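PDB 3CBW: mannan endo-1,4-beta-mannosidase from Bacillus subtilis, which hydrolyses internal beta-1,4-mannosidic linkages in mannan, galactomannan and glucomannan, acting as a secreted endo-enzyme in glucomannan degradation. Local coordinates for residues D60-R63 with S69-I72; N117-S122 with K135-S140; Y210-R215 with L220-S225; F285-F290 with F304-D309. The protein carries 3 engineered substitutions. All blocks are in the same frame, centred on the assembly; numbering follows the deposited sequence.

Interaction 1: residues D60-R63 with S69-I72; sequences DRIR and SPAI
Arg63 and Ser69 bring the two backbones closest, CA to CA 5.1 Å, where the last turn of helix 57-66 meets the extended run toward strand 72-79. The turn is one of the helix-to-strand connections of the TIM barrel of this family 26 glycoside hydrolase, and the contact lays the run into the strand against the helix that precedes it. Its buried half is Ile62 on Pro70. CG1 of Ile62 lies beside the backbone N (chi1 -67°), which leaves CG2 anti to it, and Ile62 CG2 comes within 4.0 Å of Pro70 CD. The end of the longer branch, Ile62 CD1, stands 4.1 Å from Pro70 CG, which puts both branches on the CG-CD edge of the pyrrolidine ring. Tyr323 of helix 319-324 and Ala45 of strand 41-49 also touch both residues. Beyond the proline, Pro70 O accepts from Tyr102 OH and Ala71 N bonds to Ser43 OG, fixing the entry to the strand. The outer half pairs Arg63 with Ser69 by van der Waals contact. The arginine chain is extended from CG to NE and passes alongside the hydroxyl, with Arg63 CD nearest at 3.4 Å from Ser69 OG. Ser69 OG lies 2.7 Å from a water oxygen, and this water donates a weak bond, 3.4 Å long, to Asp60 OD1.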
loop_
_atom_site.group_PDB
_atom_site.type_symbol
_atom_site.label_atom_id
_atom_site.label_comp_id
_atom_site.label_asym_id
_atom_site.label_seq_id
_atom_site.Cartn_x
_atom_site.Cartn_y
_atom_site.Cartn_z
ATOM N N ASP A 60 -3.866 18.111 5.367
ATOM C CA ASP A 60 -4.027 19.546 5.568
ATOM C C ASP A 60 -2.682 20.268 5.733
ATOM O O ASP A 60 -2.515 21.378 5.221
ATOM C CB ASP A 60 -4.980 19.827 6.739
ATOM C CG ASP A 60 -6.423 19.408 6.445
ATOM O OD1 ASP A 60 -6.786 19.274 5.255
ATOM O OD2 ASP A 60 -7.207 19.226 7.401
ATOM N N ARG A 61 -1.729 19.620 6.412
ATOM C CA ARG A 61 -0.362 20.149 6.589
ATOM C C ARG A 61 0.379 20.232 5.265
ATOM O O ARG A 61 1.122 21.176 5.029
ATOM C CB ARG A 61 0.470 19.276 7.540
ATOM C CG ARG A 61 0.285 19.529 9.018
ATOM C CD ARG A 61 1.492 19.024 9.826
ATOM N NE ARG A 61 2.055 17.758 9.338
ATOM C CZ ARG A 61 3.093 17.132 9.892
ATOM N NH1 ARG A 61 3.693 17.637 10.965
ATOM N NH2 ARG A 61 3.533 15.988 9.383
ATOM N N ILE A 62 0.198 19.224 4.411
ATOM C CA ILE A 62 0.816 19.241 3.090
ATOM C C ILE A 62 0.243 20.389 2.257
ATOM O O ILE A 62 0.972 21.108 1.570
ATOM C CB ILE A 62 0.645 17.873 2.382
ATOM C CG1 ILE A 62 1.449 16.802 3.129
ATOM C CG2 ILE A 62 1.066 17.970 0.924
ATOM C CD1 ILE A 62 1.066 15.390 2.794
ATOM N N ARG A 63 -1.070 20.578 2.353
ATOM C CA ARG A 63 -1.716 21.677 1.654
ATOM C C ARG A 63 -1.277 23.050 2.181
ATOM O O ARG A 63 -1.068 23.970 1.396
ATOM C CB ARG A 63 -3.235 21.521 1.684
ATOM C CG ARG A 63 -3.952 22.502 0.772
ATOM C CD ARG A 63 -5.426 22.167 0.615
ATOM N NE ARG A 63 -6.195 23.253 0.005
ATOM C CZ ARG A 63 -6.240 23.527 -1.299
ATOM N NH1 ARG A 63 -5.550 22.807 -2.180
ATOM N NH2 ARG A 63 -6.983 24.543 -1.726
ATOM N N SER A 69 -2.684 19.047 -2.345
ATOM C CA SER A 69 -2.970 17.899 -1.483
ATOM C C SER A 69 -2.517 16.602 -2.150
ATOM O O SER A 69 -2.544 16.506 -3.376
ATOM C CB SER A 69 -4.464 17.804 -1.177
ATOM O OG SER A 69 -4.924 18.968 -0.519
ATOM N N PRO A 70 -2.133 15.586 -1.347
ATOM C CA PRO A 70 -1.718 14.320 -1.962
ATOM C C PRO A 70 -2.853 13.678 -2.755
ATOM O O PRO A 70 -4.014 13.692 -2.318
ATOM C CB PRO A 70 -1.339 13.441 -0.761
ATOM C CG PRO A 70 -1.998 14.076 0.433
ATOM C CD PRO A 70 -2.049 15.551 0.125
ATOM N N ALA A 71 -2.538 13.136 -3.927
ATOM C CA ALA A 71 -3.543 12.410 -4.699
ATOM C C ALA A 71 -4.061 11.173 -3.959
ATOM O O ALA A 71 -5.261 10.874 -4.005
ATOM C CB ALA A 71 -3.016 12.042 -6.075
ATOM N N ILE A 72 -3.162 10.459 -3.282
ATOM C CA ILE A 72 -3.501 9.254 -2.547
ATOM C C ILE A 72 -3.418 9.512 -1.046
ATOM O O ILE A 72 -2.475 10.155 -0.568
ATOM C CB ILE A 72 -2.538 8.118 -2.933
ATOM C CG1 ILE A 72 -2.723 7.773 -4.413
ATOM C CG2 ILE A 72 -2.750 6.881 -2.034
ATOM C CD1 ILE A 72 -1.603 6.941 -4.983
HETATM O O HOH W 1 -5.789 18.737 2.041
#

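Interaction 2: residues N117-S122 with K135-S140; sequences NPAFQS and KKILDS. Engineered in segment 135-140: Lys136 (natural residue Asn).
Ile137 reaches from the last turn of helix 131-138 to the bend at Pro118 and Ala119, its CB already pointing at the loop. From CB the side chain forks: CG2, anti to the backbone N, touches Pro118 CG at 3.8 Å, while CG1, beside the N (chi1 -66°), lies 3.9 Å from the same ring carbon. The tip, Ile137 CD1, goes furthest, meeting Pro118 CG at 3.7 Å and Ala119 N at 3.9 Å; the methyl of Ala119 is a looser neighbour. The two side chains are crossed at roughly a right angle, with the proline CG set against CG1, CG2 and CD1. Two local bonds shape the bend: Phe120 N to Asn117 O closes a type I beta turn, and Asn117 OD1 accepts from Ala119 N at 3.0 Å, an Asx turn in which the donor sits above the carbonyl plane. Replacing Ile137 by alanine is likely to open a gap beside Pro118 CG, since CG1, CG2 and CD1 make the contacts. Glu144 and Leu148 of helix 143-163 also touch Ile137, and the turn after strand 108-114 thus meets helix 131-138 through Ile137 and helix 143-163 through Met151, which touches Pro118.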
loop_
_atom_site.group_PDB
_atom_site.type_symbol
_atom_site.label_atom_id
_atom_site.label_comp_id
_atom_site.label_asym_id
_atom_site.label_seq_id
_atom_site.Cartn_x
_atom_site.Cartn_y
_atom_site.Cartn_z
ATOM N N ASN A 117 -0.821 -10.751 15.292
ATOM C CA ASN A 117 -0.230 -12.037 14.976
ATOM C C ASN A 117 -1.116 -13.163 15.485
ATOM O O ASN A 117 -1.201 -13.392 16.696
ATOM C CB ASN A 117 1.132 -12.091 15.662
ATOM C CG ASN A 117 1.926 -13.326 15.343
ATOM O OD1 ASN A 117 1.405 -14.331 14.862
ATOM N ND2 ASN A 117 3.229 -13.258 15.637
ATOM N N PRO A 118 -1.769 -13.891 14.566
ATOM C CA PRO A 118 -2.720 -14.920 15.003
ATOM C C PRO A 118 -2.069 -16.181 15.580
ATOM O O PRO A 118 -2.779 -17.087 16.003
ATOM C CB PRO A 118 -3.522 -15.213 13.734
ATOM C CG PRO A 118 -2.584 -14.916 12.619
ATOM C CD PRO A 118 -1.693 -13.801 13.094
ATOM N N ALA A 119 -0.741 -16.239 15.629
ATOM C CA ALA A 119 -0.081 -17.297 16.405
ATOM C C ALA A 119 -0.261 -17.059 17.903
ATOM O O ALA A 119 -0.005 -17.958 18.714
ATOM C CB ALA A 119 1.402 -17.393 16.047
ATOM N N PHE A 120 -0.700 -15.856 18.266
ATOM C CA PHE A 120 -0.901 -15.435 19.650
ATOM C C PHE A 120 -2.353 -15.046 19.883
ATOM O O PHE A 120 -3.117 -14.846 18.938
ATOM C CB PHE A 120 -0.002 -14.234 19.973
ATOM C CG PHE A 120 1.459 -14.560 19.989
ATOM C CD1 PHE A 120 2.090 -14.909 21.182
ATOM C CD2 PHE A 120 2.211 -14.518 18.819
ATOM C CE1 PHE A 120 3.454 -15.211 21.207
ATOM C CE2 PHE A 120 3.565 -14.820 18.821
ATOM C CZ PHE A 120 4.194 -15.170 20.024
ATOM N N GLN A 121 -2.731 -14.926 21.151
ATOM C CA GLN A 121 -4.085 -14.536 21.504
ATOM C C GLN A 121 -4.451 -13.169 20.909
ATOM O O GLN A 121 -5.578 -12.957 20.462
ATOM C CB GLN A 121 -4.240 -14.542 23.029
ATOM C CG GLN A 121 -5.613 -14.118 23.526
ATOM C CD GLN A 121 -5.776 -12.611 23.622
ATOM O OE1 GLN A 121 -4.810 -11.878 23.860
ATOM N NE2 GLN A 121 -7.005 -12.139 23.435
ATOM N N SER A 122 -3.500 -12.239 20.947
ATOM C CA SER A 122 -3.658 -10.935 20.314
ATOM C C SER A 122 -2.293 -10.275 20.197
ATOM O O SER A 122 -1.293 -10.826 20.663
ATOM C CB SER A 122 -4.634 -10.050 21.100
ATOM O OG SER A 122 -4.068 -9.643 22.333
ATOM N N LYS A 135 2.128 -22.446 9.302
ATOM C CA LYS A 135 1.248 -23.446 8.683
ATOM C C LYS A 135 -0.102 -23.512 9.376
ATOM O O LYS A 135 -1.129 -23.680 8.712
ATOM C CB LYS A 135 1.892 -24.835 8.674
ATOM C CG LYS A 135 2.995 -25.003 7.656
ATOM C CD LYS A 135 3.763 -26.306 7.871
ATOM C CE LYS A 135 4.641 -26.616 6.674
ATOM N NZ LYS A 135 3.836 -27.110 5.520
ATOM N N LYS A 136 -0.115 -23.397 10.701
ATOM C CA LYS A 136 -1.373 -23.418 11.447
ATOM C C LYS A 136 -2.263 -22.231 11.084
ATOM O O LYS A 136 -3.478 -22.377 10.951
ATOM C CB LYS A 136 -1.119 -23.444 12.949
ATOM C CG LYS A 136 -0.476 -24.741 13.424
ATOM C CD LYS A 136 -0.224 -24.723 14.924
ATOM C CE LYS A 136 0.302 -26.069 15.421
ATOM N NZ LYS A 136 0.479 -26.043 16.893
ATOM N N ILE A 137 -1.654 -21.057 10.918
ATOM C CA ILE A 137 -2.384 -19.846 10.540
ATOM C C ILE A 137 -3.116 -20.025 9.207
ATOM O O ILE A 137 -4.208 -19.491 9.017
ATOM C CB ILE A 137 -1.419 -18.626 10.489
ATOM C CG1 ILE A 137 -0.901 -18.317 11.905
ATOM C CG2 ILE A 137 -2.095 -17.407 9.814
ATOM C CD1 ILE A 137 0.214 -17.259 11.976
ATOM N N LEU A 138 -2.521 -20.790 8.298
ATOM C CA LEU A 138 -3.085 -21.029 6.968
ATOM C C LEU A 138 -4.260 -21.987 6.979
ATOM O O LEU A 138 -5.032 -22.041 6.019
ATOM C CB LEU A 138 -2.004 -21.556 6.027
ATOM C CG LEU A 138 -0.940 -20.520 5.675
ATOM C CD1 LEU A 138 0.224 -21.183 4.989
ATOM C CD2 LEU A 138 -1.539 -19.454 4.775
ATOM N N ASP A 139 -4.393 -22.729 8.072
ATOM C CA ASP A 139 -5.370 -23.796 8.204
ATOM C C ASP A 139 -6.560 -23.242 8.966
ATOM O O ASP A 139 -6.479 -23.013 10.169
ATOM C CB ASP A 139 -4.713 -24.970 8.941
ATOM C CG ASP A 139 -5.657 -26.137 9.197
ATOM O OD1 ASP A 139 -6.882 -26.018 8.971
ATOM O OD2 ASP A 139 -5.141 -27.175 9.658
ATOM N N SER A 140 -7.666 -23.027 8.252
ATOM C CA SER A 140 -8.866 -22.408 8.822
ATOM C C SER A 140 -9.478 -23.188 9.992
ATOM O O SER A 140 -10.300 -22.652 10.735
ATOM C CB SER A 140 -9.919 -22.170 7.733
ATOM O OG SER A 140 -9.503 -21.138 6.850
#

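Interaction 3: residues Y210-R215 with L220-S225; sequences YMTDTR and LIWVYS
Met211 and Thr212, near the end of helix 194-214, pack on Leu220 and Trp222 of strand 220-224, the helix and the outgoing strand of a beta-alpha-beta unit that begins with strand 169-172 in the TIM barrel. The axes of helix 210-214 and strand 220-224 approach to 11.0 Å and run roughly antiparallel, at 143°. The strand starts with Leu220, whose CD1 meets Met211 CB at 4.0 Å. Ile221 takes no part here and packs on helix 21-32 and on Ile245 of the next strand. Trp222 faces the helix again and presents the rim of its six-membered ring: CZ2 approaches Met211 CB at 3.8 Å, with that carbon near the plane of the indole, at its edge. Met211 CG follows along the CH2 corner before the bend at chi2 (-54°) carries the sulfur off. Tyr208 and Phe171 add further ring contacts to Trp222. A leucine in place of Trp222 would probably open a gap beside Met211 and leave the water at the indole nitrogen without its donor. Thr212 OG1, which is also bonded to Tyr208 O, lies obliquely to the indole and is joined to it through a water: Trp222 NE1 donates in the ring plane to the water at 3.0 Å, and the water donates to Thr212 OG1 at 2.7 Å.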
loop_
_atom_site.group_PDB
_atom_site.type_symbol
_atom_site.label_atom_id
_atom_site.label_comp_id
_atom_site.label_asym_id
_atom_site.label_seq_id
_atom_site.Cartn_x
_atom_site.Cartn_y
_atom_site.Cartn_z
ATOM N N TYR A 210 -10.209 -14.743 0.253
ATOM C CA TYR A 210 -11.183 -14.336 1.247
ATOM C C TYR A 210 -11.868 -13.048 0.795
ATOM O O TYR A 210 -13.098 -12.937 0.816
ATOM C CB TYR A 210 -10.508 -14.126 2.603
ATOM C CG TYR A 210 -11.488 -13.977 3.739
ATOM C CD1 TYR A 210 -11.819 -15.077 4.527
ATOM C CD2 TYR A 210 -12.087 -12.749 4.032
ATOM C CE1 TYR A 210 -12.716 -14.974 5.573
ATOM C CE2 TYR A 210 -13.003 -12.628 5.090
ATOM C CZ TYR A 210 -13.309 -13.759 5.854
ATOM O OH TYR A 210 -14.195 -13.703 6.909
ATOM N N MET A 211 -11.077 -12.051 0.403
ATOM C CA MET A 211 -11.651 -10.756 0.044
ATOM C C MET A 211 -12.440 -10.819 -1.258
ATOM O O MET A 211 -13.524 -10.261 -1.355
ATOM C CB MET A 211 -10.553 -9.694 -0.059
ATOM C CG MET A 211 -9.843 -9.380 1.264
ATOM S SD MET A 211 -10.934 -8.906 2.716
ATOM C CE MET A 211 -9.728 -9.252 4.074
ATOM N N THR A 212 -11.881 -11.482 -2.262
ATOM C CA THR A 212 -12.449 -11.470 -3.602
ATOM C C THR A 212 -13.610 -12.455 -3.727
ATOM O O THR A 212 -14.679 -12.100 -4.225
ATOM C CB THR A 212 -11.350 -11.774 -4.639
ATOM O OG1 THR A 212 -10.274 -10.847 -4.455
ATOM C CG2 THR A 212 -11.873 -11.671 -6.054
ATOM N N ASP A 213 -13.403 -13.687 -3.270
ATOM C CA ASP A 213 -14.399 -14.734 -3.498
ATOM C C ASP A 213 -15.359 -14.861 -2.322
ATOM O O ASP A 213 -16.562 -14.685 -2.496
ATOM C CB ASP A 213 -13.699 -16.048 -3.825
ATOM C CG ASP A 213 -12.909 -15.964 -5.113
ATOM O OD1 ASP A 213 -13.361 -15.260 -6.048
ATOM O OD2 ASP A 213 -11.840 -16.596 -5.191
ATOM N N THR A 214 -14.854 -15.109 -1.125
ATOM C CA THR A 214 -15.737 -15.244 0.044
ATOM C C THR A 214 -16.556 -13.981 0.265
ATOM O O THR A 214 -17.755 -14.056 0.565
ATOM C CB THR A 214 -14.928 -15.588 1.310
ATOM O OG1 THR A 214 -14.135 -16.753 1.058
ATOM C CG2 THR A 214 -15.835 -15.822 2.529
ATOM N N ARG A 215 -15.922 -12.823 0.092
ATOM C CA ARG A 215 -16.548 -11.562 0.447
ATOM C C ARG A 215 -16.976 -10.707 -0.741
ATOM O O ARG A 215 -17.604 -9.661 -0.561
ATOM C CB ARG A 215 -15.655 -10.791 1.422
ATOM C CG ARG A 215 -15.423 -11.554 2.741
ATOM C CD ARG A 215 -16.739 -11.776 3.545
ATOM N NE ARG A 215 -17.376 -10.481 3.751
ATOM C CZ ARG A 215 -17.403 -9.805 4.899
ATOM N NH1 ARG A 215 -16.920 -10.318 6.022
ATOM N NH2 ARG A 215 -17.934 -8.601 4.924
ATOM N N LEU A 220 -11.234 -3.525 -5.157
ATOM C CA LEU A 220 -9.852 -3.573 -4.672
ATOM C C LEU A 220 -8.839 -3.707 -5.793
ATOM O O LEU A 220 -9.010 -4.493 -6.731
ATOM C CB LEU A 220 -9.653 -4.742 -3.699
ATOM C CG LEU A 220 -10.606 -4.810 -2.501
ATOM C CD1 LEU A 220 -10.295 -5.999 -1.615
ATOM C CD2 LEU A 220 -10.553 -3.504 -1.695
ATOM N N ILE A 221 -7.785 -2.905 -5.670
ATOM C CA ILE A 221 -6.608 -2.961 -6.537
ATOM C C ILE A 221 -5.490 -3.471 -5.640
ATOM O O ILE A 221 -5.175 -2.861 -4.623
ATOM C CB ILE A 221 -6.300 -1.563 -7.107
ATOM C CG1 ILE A 221 -7.425 -1.128 -8.065
ATOM C CG2 ILE A 221 -4.938 -1.543 -7.809
ATOM C CD1 ILE A 221 -7.304 0.299 -8.571
ATOM N N TRP A 222 -4.924 -4.616 -6.001
ATOM C CA TRP A 222 -4.038 -5.376 -5.127
ATOM C C TRP A 222 -2.579 -4.978 -5.294
ATOM O O TRP A 222 -2.045 -5.015 -6.416
ATOM C CB TRP A 222 -4.234 -6.874 -5.400
ATOM C CG TRP A 222 -5.566 -7.329 -4.902
ATOM C CD1 TRP A 222 -6.771 -7.162 -5.520
ATOM C CD2 TRP A 222 -5.832 -7.953 -3.648
ATOM N NE1 TRP A 222 -7.773 -7.671 -4.731
ATOM C CE2 TRP A 222 -7.225 -8.163 -3.576
ATOM C CE3 TRP A 222 -5.026 -8.393 -2.592
ATOM C CZ2 TRP A 222 -7.833 -8.785 -2.485
ATOM C CZ3 TRP A 222 -5.635 -9.012 -1.504
ATOM C CH2 TRP A 222 -7.024 -9.184 -1.451
ATOM N N VAL A 223 -1.937 -4.606 -4.183
ATOM C CA VAL A 223 -0.575 -4.049 -4.219
ATOM C C VAL A 223 0.398 -4.970 -3.478
ATOM O O VAL A 223 0.166 -5.309 -2.317
ATOM C CB VAL A 223 -0.544 -2.624 -3.618
ATOM C CG1 VAL A 223 0.839 -1.985 -3.733
ATOM C CG2 VAL A 223 -1.616 -1.731 -4.277
ATOM N N TYR A 224 1.493 -5.343 -4.148
ATOM C CA TYR A 224 2.557 -6.204 -3.598
ATOM C C TYR A 224 3.758 -5.321 -3.328
ATOM O O TYR A 224 4.299 -4.729 -4.270
ATOM C CB TYR A 224 2.890 -7.264 -4.650
ATOM C CG TYR A 224 4.163 -8.050 -4.422
ATOM C CD1 TYR A 224 4.206 -9.088 -3.480
ATOM C CD2 TYR A 224 5.315 -7.786 -5.167
ATOM C CE1 TYR A 224 5.363 -9.820 -3.267
ATOM C CE2 TYR A 224 6.487 -8.522 -4.944
ATOM C CZ TYR A 224 6.491 -9.533 -4.004
ATOM O OH TYR A 224 7.625 -10.272 -3.781
ATOM N N SER A 225 4.197 -5.260 -2.068
ATOM C CA SER A 225 5.160 -4.236 -1.650
ATOM C C SER A 225 6.299 -4.759 -0.766
ATOM O O SER A 225 6.302 -4.564 0.452
ATOM C CB SER A 225 4.440 -3.056 -0.976
ATOM O OG SER A 225 3.648 -3.470 0.125
HETATM O O HOH W 2 -10.724 -8.170 -4.737
#

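Interaction 4: residues F285-F290 with F304-D309; sequences FDYSLF and FLAWND
Tyr287 and Phe290 of helix 287-297 make a buried, aromatic-rich contact with Ala306 and Phe304 of strand 301-306, the helix and second strand of a beta-alpha-beta unit opened by strand 271-278. Phe290 turns its edge to the face of Phe304, an offset edge-to-face pair with ring centroids 5.7 Å apart and planes at 85°. Phe290 CE2 leads, 3.7 Å from Phe304 CB, which lies at the edge of the Phe290 ring and in its plane. Phe304 CG sits between its N and carbonyl carbon (chi1 67°), which places the ring beside the helix. Phe273 adds a second edge-to-face partner for Phe290. One turn earlier, the Tyr287 ring comes obliquely to Ala306, with OH 3.5 Å from Ala306 CB, and Phe285 CE2 stands 3.3 Å above the centre of the tyrosine ring. At the start of the helix Asp286 is the N-cap: its OD1 accepts from Ser288 N at 2.8 Å and Ser288 OG, from the same face of the carboxylate. Trp307 and Asn308, which probably bind substrate, follow directly on the strand. Between helix and strand the adhesion rests on apolar packing and one aromatic pair, while the Tyr287 hydroxyl finds its hydrogen-bond partner in Trp311 O.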
loop_
_atom_site.group_PDB
_atom_site.type_symbol
_atom_site.label_atom_id
_atom_site.label_comp_id
_atom_site.label_asym_id
_atom_site.label_seq_id
_atom_site.Cartn_x
_atom_site.Cartn_y
_atom_site.Cartn_z
ATOM N N PHE A 285 17.494 14.854 4.549
ATOM C CA PHE A 285 16.572 14.288 3.560
ATOM C C PHE A 285 15.923 15.377 2.723
ATOM O O PHE A 285 15.497 16.392 3.255
ATOM C CB PHE A 285 15.491 13.434 4.224
ATOM C CG PHE A 285 14.710 12.593 3.253
ATOM C CD1 PHE A 285 15.172 11.330 2.876
ATOM C CD2 PHE A 285 13.518 13.057 2.718
ATOM C CE1 PHE A 285 14.450 10.541 1.989
ATOM C CE2 PHE A 285 12.797 12.285 1.812
ATOM C CZ PHE A 285 13.260 11.017 1.451
ATOM N N ASP A 286 15.843 15.159 1.414
ATOM C CA ASP A 286 15.295 16.157 0.510
ATOM C C ASP A 286 14.360 15.509 -0.510
ATOM O O ASP A 286 14.809 14.779 -1.409
ATOM C CB ASP A 286 16.441 16.903 -0.194
ATOM C CG ASP A 286 15.980 18.149 -0.941
ATOM O OD1 ASP A 286 14.804 18.222 -1.368
ATOM O OD2 ASP A 286 16.815 19.069 -1.119
ATOM N N TYR A 287 13.064 15.792 -0.385
ATOM C CA TYR A 287 12.075 15.207 -1.287
ATOM C C TYR A 287 12.237 15.682 -2.732
ATOM O O TYR A 287 11.781 15.007 -3.652
ATOM C CB TYR A 287 10.642 15.430 -0.782
ATOM C CG TYR A 287 10.166 14.362 0.190
ATOM C CD1 TYR A 287 9.806 13.092 -0.270
ATOM C CD2 TYR A 287 10.077 14.611 1.566
ATOM C CE1 TYR A 287 9.364 12.095 0.603
ATOM C CE2 TYR A 287 9.628 13.615 2.452
ATOM C CZ TYR A 287 9.287 12.362 1.957
ATOM O OH TYR A 287 8.861 11.365 2.806
ATOM N N SER A 288 12.891 16.827 -2.943
ATOM C CA SER A 288 13.149 17.288 -4.314
ATOM C C SER A 288 14.109 16.353 -5.046
ATOM O O SER A 288 13.994 16.165 -6.259
ATOM C CB SER A 288 13.660 18.738 -4.353
ATOM O OG SER A 288 14.987 18.841 -3.883
ATOM N N LEU A 289 15.028 15.748 -4.297
ATOM C CA LEU A 289 15.946 14.767 -4.862
ATOM C C LEU A 289 15.243 13.457 -5.188
ATOM O O LEU A 289 15.625 12.757 -6.118
ATOM C CB LEU A 289 17.141 14.530 -3.932
ATOM C CG LEU A 289 18.026 15.768 -3.719
ATOM C CD1 LEU A 289 19.015 15.525 -2.596
ATOM C CD2 LEU A 289 18.734 16.176 -5.024
ATOM N N PHE A 290 14.222 13.123 -4.405
ATOM C CA PHE A 290 13.437 11.905 -4.660
ATOM C C PHE A 290 12.672 11.996 -5.985
ATOM O O PHE A 290 12.709 11.067 -6.795
ATOM C CB PHE A 290 12.493 11.644 -3.484
ATOM C CG PHE A 290 11.530 10.509 -3.706
ATOM C CD1 PHE A 290 11.993 9.205 -3.910
ATOM C CD2 PHE A 290 10.156 10.733 -3.667
ATOM C CE1 PHE A 290 11.096 8.147 -4.098
ATOM C CE2 PHE A 290 9.261 9.688 -3.856
ATOM C CZ PHE A 290 9.732 8.395 -4.064
ATOM N N PHE A 304 3.836 7.722 -5.388
ATOM C CA PHE A 304 4.572 7.529 -4.138
ATOM C C PHE A 304 3.638 7.782 -2.967
ATOM O O PHE A 304 2.671 8.545 -3.093
ATOM C CB PHE A 304 5.806 8.441 -4.052
ATOM C CG PHE A 304 5.488 9.913 -3.959
ATOM C CD1 PHE A 304 5.211 10.506 -2.730
ATOM C CD2 PHE A 304 5.474 10.700 -5.100
ATOM C CE1 PHE A 304 4.915 11.861 -2.647
ATOM C CE2 PHE A 304 5.182 12.056 -5.033
ATOM C CZ PHE A 304 4.907 12.637 -3.805
ATOM N N LEU A 305 3.928 7.141 -1.833
ATOM C CA LEU A 305 3.159 7.366 -0.612
ATOM C C LEU A 305 4.140 7.643 0.507
ATOM O O LEU A 305 4.787 6.726 1.017
ATOM C CB LEU A 305 2.270 6.157 -0.263
ATOM C CG LEU A 305 1.362 6.347 0.959
ATOM C CD1 LEU A 305 -0.026 6.708 0.524
ATOM C CD2 LEU A 305 1.322 5.111 1.871
ATOM N N ALA A 306 4.304 8.914 0.830
ATOM C CA ALA A 306 5.200 9.294 1.903
ATOM C C ALA A 306 4.526 9.036 3.231
ATOM O O ALA A 306 3.313 9.218 3.368
ATOM C CB ALA A 306 5.606 10.751 1.771
ATOM N N TRP A 307 5.299 8.603 4.217
ATOM C CA TRP A 307 4.711 8.358 5.529
ATOM C C TRP A 307 4.419 9.683 6.253
ATOM O O TRP A 307 4.700 10.764 5.733
ATOM C CB TRP A 307 5.598 7.423 6.350
ATOM C CG TRP A 307 4.841 6.417 7.179
ATOM C CD1 TRP A 307 4.826 6.314 8.552
ATOM C CD2 TRP A 307 3.995 5.361 6.690
ATOM N NE1 TRP A 307 4.021 5.264 8.935
ATOM C CE2 TRP A 307 3.513 4.654 7.819
ATOM C CE3 TRP A 307 3.599 4.945 5.409
ATOM C CZ2 TRP A 307 2.656 3.553 7.706
ATOM C CZ3 TRP A 307 2.727 3.852 5.305
ATOM C CH2 TRP A 307 2.280 3.167 6.450
ATOM N N ASN A 308 3.794 9.600 7.419
ATOM C CA ASN A 308 3.418 10.799 8.177
ATOM C C ASN A 308 4.474 11.136 9.231
ATOM O O ASN A 308 5.620 10.684 9.124
ATOM C CB ASN A 308 2.014 10.641 8.788
ATOM C CG ASN A 308 1.928 9.513 9.805
ATOM O OD1 ASN A 308 2.828 8.682 9.931
ATOM N ND2 ASN A 308 0.826 9.480 10.542
ATOM N N ASP A 309 4.090 11.929 10.234
ATOM C CA ASP A 309 4.980 12.305 11.338
ATOM C C ASP A 309 6.329 12.824 10.822
ATOM O O ASP A 309 6.342 13.660 9.923
ATOM C CB ASP A 309 5.113 11.145 12.334
ATOM C CG ASP A 309 3.770 10.734 12.937
ATOM O OD1 ASP A 309 2.810 11.538 12.908
ATOM O OD2 ASP A 309 3.680 9.602 13.449
#

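How the interactions relate
From the N terminus the four contacts follow in series, none nested in or crossing another. Interaction 1 closes the short turn between helix 57-66 and strand 72-79; interaction 2 closes the longer excursion after strand 108-114, onto helix 131-138. Interaction 3 closes the turn from helix 194-214 into strand 220-224, and interaction 4 spans most of a helix and the beginning of strand 301-306. Interactions 3 and 4 reach the same barrel sheet on opposite sides of the chain's centre, their centres about 27 Å apart. Only interactions 1 and 4 touch: Ile72 CG2 packs on Leu305 CD1 at 3.7 Å, and Arg61 NH2 lies against Asp309 O. The nearest atoms of interactions 2 and 3 are about 7 Å apart.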